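Local coordinates for amino acid ABC transporter, periplasmic amino acid-binding protein, putative (Streptococcus pneumoniae, PDB 4I62) that binds L-arginine between two lobes and, as the substrate-binding protein of an ABC transporter, probably delivers it to the membrane permease, at residues 131-136 against 182-187. Numbering follows the deposited sequence.
Sequences KLIVKK and NLITDL
Leu-187 sets its forked end against the backbone of the strand at Ile-133 and Val-134, a compact example of how a helix packs on a beta-sheet in an alpha/beta lobe. One methyl, CD2, lies 3.5 Å from Ile-133 O; the other, CD1, comes within 4.0 Å of Val-134 CA. The leucine CG stands anti to the backbone N (chi1 178°), and from there the two methyls meet the strand. Ile-133 meets it from the strand: its CG2 is 4.0 Å from Leu-187 CD2, the two side chains running obliquely to each other. One turn earlier on the helix, Ile-184 brings its CD1 to within 4.1 Å of Ile-133 CD1, and here the side chains cross at about a right angle. Ile-133 thus meets Leu-187 with CG2 and CG1, and Ile-184 with CD1 at the tip of the CG1 branch.

Where this apolar patch gives way to the partly exposed edge, the contact turns polar. Lys-135 NZ donates a 2.9 Å hydrogen bond to Leu-187 O, approaching in the carbonyl plane at a C=O...N angle of 159°. Its chain is extended as far as CE and bends at the last torsion (chi4 71°), which swings the ammonium toward the helix end. There the same nitrogen also bonds Lys-188 O, so the ammonium grips two successive carbonyl oxygens in the last turn of helix 180-188, where its positive charge would probably be favoured by the helix dipole.

Further out, Phe-205 of helix 199-208 touches both Ile-133 and Ile-184, adding to the apolar cluster. Strand 126-135 pairs antiparallel with strand 194-198 through Ile-133 and Val-195, while helix 180-188 follows strand 173-177, placing the contact within one lobe of this type II periplasmic-binding-protein fold.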
loop_
_atom_site.group_PDB
_atom_site.type_symbol
_atom_site.label_atom_id
_atom_site.label_comp_id
_atom_site.label_asym_id
_atom_site.label_seq_id
_atom_site.Cartn_x
_atom_site.Cartn_y
_atom_site.Cartn_z
ATOM N N LYS A 131 9.436 -8.055 -1.983
ATOM C CA LYS A 131 9.962 -9.202 -1.255
ATOM C C LYS A 131 8.937 -10.321 -1.249
ATOM O O LYS A 131 7.789 -10.118 -1.686
ATOM C CB LYS A 131 10.302 -8.832 0.191
ATOM C CG LYS A 131 11.276 -7.700 0.341
ATOM C CD LYS A 131 12.635 -8.134 -0.087
ATOM C CE LYS A 131 13.675 -7.240 0.532
ATOM N NZ LYS A 131 14.999 -7.918 0.451
ATOM N N LEU A 132 9.362 -11.497 -0.764
ATOM C CA LEU A 132 8.422 -12.586 -0.459
ATOM C C LEU A 132 8.343 -12.783 1.021
ATOM O O LEU A 132 9.381 -12.838 1.713
ATOM C CB LEU A 132 8.849 -13.936 -0.976
ATOM C CG LEU A 132 9.008 -14.138 -2.461
ATOM C CD1 LEU A 132 9.427 -15.648 -2.600
ATOM C CD2 LEU A 132 7.728 -13.857 -3.232
ATOM N N ILE A 133 7.123 -12.956 1.506
ATOM C CA ILE A 133 6.906 -13.524 2.827
ATOM C C ILE A 133 6.534 -15.002 2.671
ATOM O O ILE A 133 5.778 -15.379 1.764
ATOM C CB ILE A 133 5.862 -12.697 3.649
ATOM C CG1 ILE A 133 5.777 -13.176 5.104
ATOM C CG2 ILE A 133 4.510 -12.652 2.988
ATOM C CD1 ILE A 133 4.972 -12.206 5.985
ATOM N N VAL A 134 7.152 -15.830 3.526
ATOM C CA VAL A 134 7.031 -17.275 3.468
ATOM C C VAL A 134 6.930 -17.823 4.893
ATOM O O VAL A 134 7.203 -17.124 5.866
ATOM C CB VAL A 134 8.276 -17.899 2.744
ATOM C CG1 VAL A 134 8.296 -17.452 1.290
ATOM C CG2 VAL A 134 9.591 -17.543 3.441
ATOM N N LYS A 135 6.549 -19.106 5.009
ATOM C CA LYS A 135 6.755 -19.767 6.305
ATOM C C LYS A 135 8.235 -19.703 6.659
ATOM O O LYS A 135 9.102 -19.824 5.763
ATOM C CB LYS A 135 6.288 -21.200 6.281
ATOM C CG LYS A 135 4.789 -21.401 6.236
ATOM C CD LYS A 135 4.506 -22.856 6.637
ATOM C CE LYS A 135 3.048 -23.131 6.952
ATOM N NZ LYS A 135 2.277 -23.098 5.705
ATOM N N LYS A 136 8.563 -19.586 7.939
ATOM C CA LYS A 136 9.956 -19.351 8.305
ATOM C C LYS A 136 10.882 -20.482 7.889
ATOM O O LYS A 136 12.080 -20.222 7.599
ATOM C CB LYS A 136 10.107 -19.024 9.781
ATOM C CG LYS A 136 9.745 -20.117 10.705
ATOM C CD LYS A 136 9.905 -19.642 12.143
ATOM C CE LYS A 136 9.348 -20.655 13.131
ATOM N NZ LYS A 136 9.038 -20.016 14.443
ATOM N N ASN A 182 -6.255 -12.306 4.114
ATOM C CA ASN A 182 -6.566 -13.624 3.607
ATOM C C ASN A 182 -5.367 -14.268 2.911
ATOM O O ASN A 182 -5.222 -15.488 2.954
ATOM C CB ASN A 182 -7.823 -13.584 2.742
ATOM C CG ASN A 182 -9.095 -13.339 3.568
ATOM O OD1 ASN A 182 -9.120 -13.612 4.774
ATOM N ND2 ASN A 182 -10.154 -12.871 2.925
ATOM N N LEU A 183 -4.491 -13.463 2.325
ATOM C CA LEU A 183 -3.222 -13.991 1.790
ATOM C C LEU A 183 -2.383 -14.539 2.930
ATOM O O LEU A 183 -1.755 -15.613 2.804
ATOM C CB LEU A 183 -2.446 -12.890 1.052
ATOM C CG LEU A 183 -3.076 -12.501 -0.290
ATOM C CD1 LEU A 183 -2.522 -11.157 -0.823
ATOM C CD2 LEU A 183 -2.882 -13.589 -1.334
ATOM N N ILE A 184 -2.320 -13.806 4.046
ATOM C CA ILE A 184 -1.551 -14.288 5.196
ATOM C C ILE A 184 -2.139 -15.590 5.741
ATOM O O ILE A 184 -1.398 -16.526 6.032
ATOM C CB ILE A 184 -1.453 -13.182 6.271
ATOM C CG1 ILE A 184 -0.610 -11.997 5.760
ATOM C CG2 ILE A 184 -0.924 -13.708 7.611
ATOM C CD1 ILE A 184 0.851 -12.326 5.570
ATOM N N THR A 185 -3.461 -15.671 5.841
ATOM C CA THR A 185 -4.094 -16.918 6.272
ATOM C C THR A 185 -3.784 -18.079 5.314
ATOM O O THR A 185 -3.475 -19.193 5.770
ATOM C CB THR A 185 -5.608 -16.709 6.396
ATOM O OG1 THR A 185 -5.846 -15.692 7.375
ATOM C CG2 THR A 185 -6.309 -17.983 6.806
ATOM N N ASP A 186 -3.802 -17.839 4.012
ATOM C CA ASP A 186 -3.499 -18.891 3.053
ATOM C C ASP A 186 -2.032 -19.321 3.141
ATOM O O ASP A 186 -1.715 -20.506 2.966
ATOM C CB ASP A 186 -3.756 -18.422 1.623
ATOM C CG ASP A 186 -5.173 -18.586 1.173
ATOM O OD1 ASP A 186 -6.039 -18.956 1.988
ATOM O OD2 ASP A 186 -5.410 -18.326 -0.029
ATOM N N LEU A 187 -1.130 -18.386 3.426
ATOM C CA LEU A 187 0.274 -18.726 3.582
ATOM C C LEU A 187 0.480 -19.568 4.845
ATOM O O LEU A 187 1.172 -20.605 4.824
ATOM C CB LEU A 187 1.105 -17.454 3.642
ATOM C CG LEU A 187 2.610 -17.652 3.857
ATOM C CD1 LEU A 187 3.249 -18.452 2.719
ATOM C CD2 LEU A 187 3.293 -16.297 3.984
#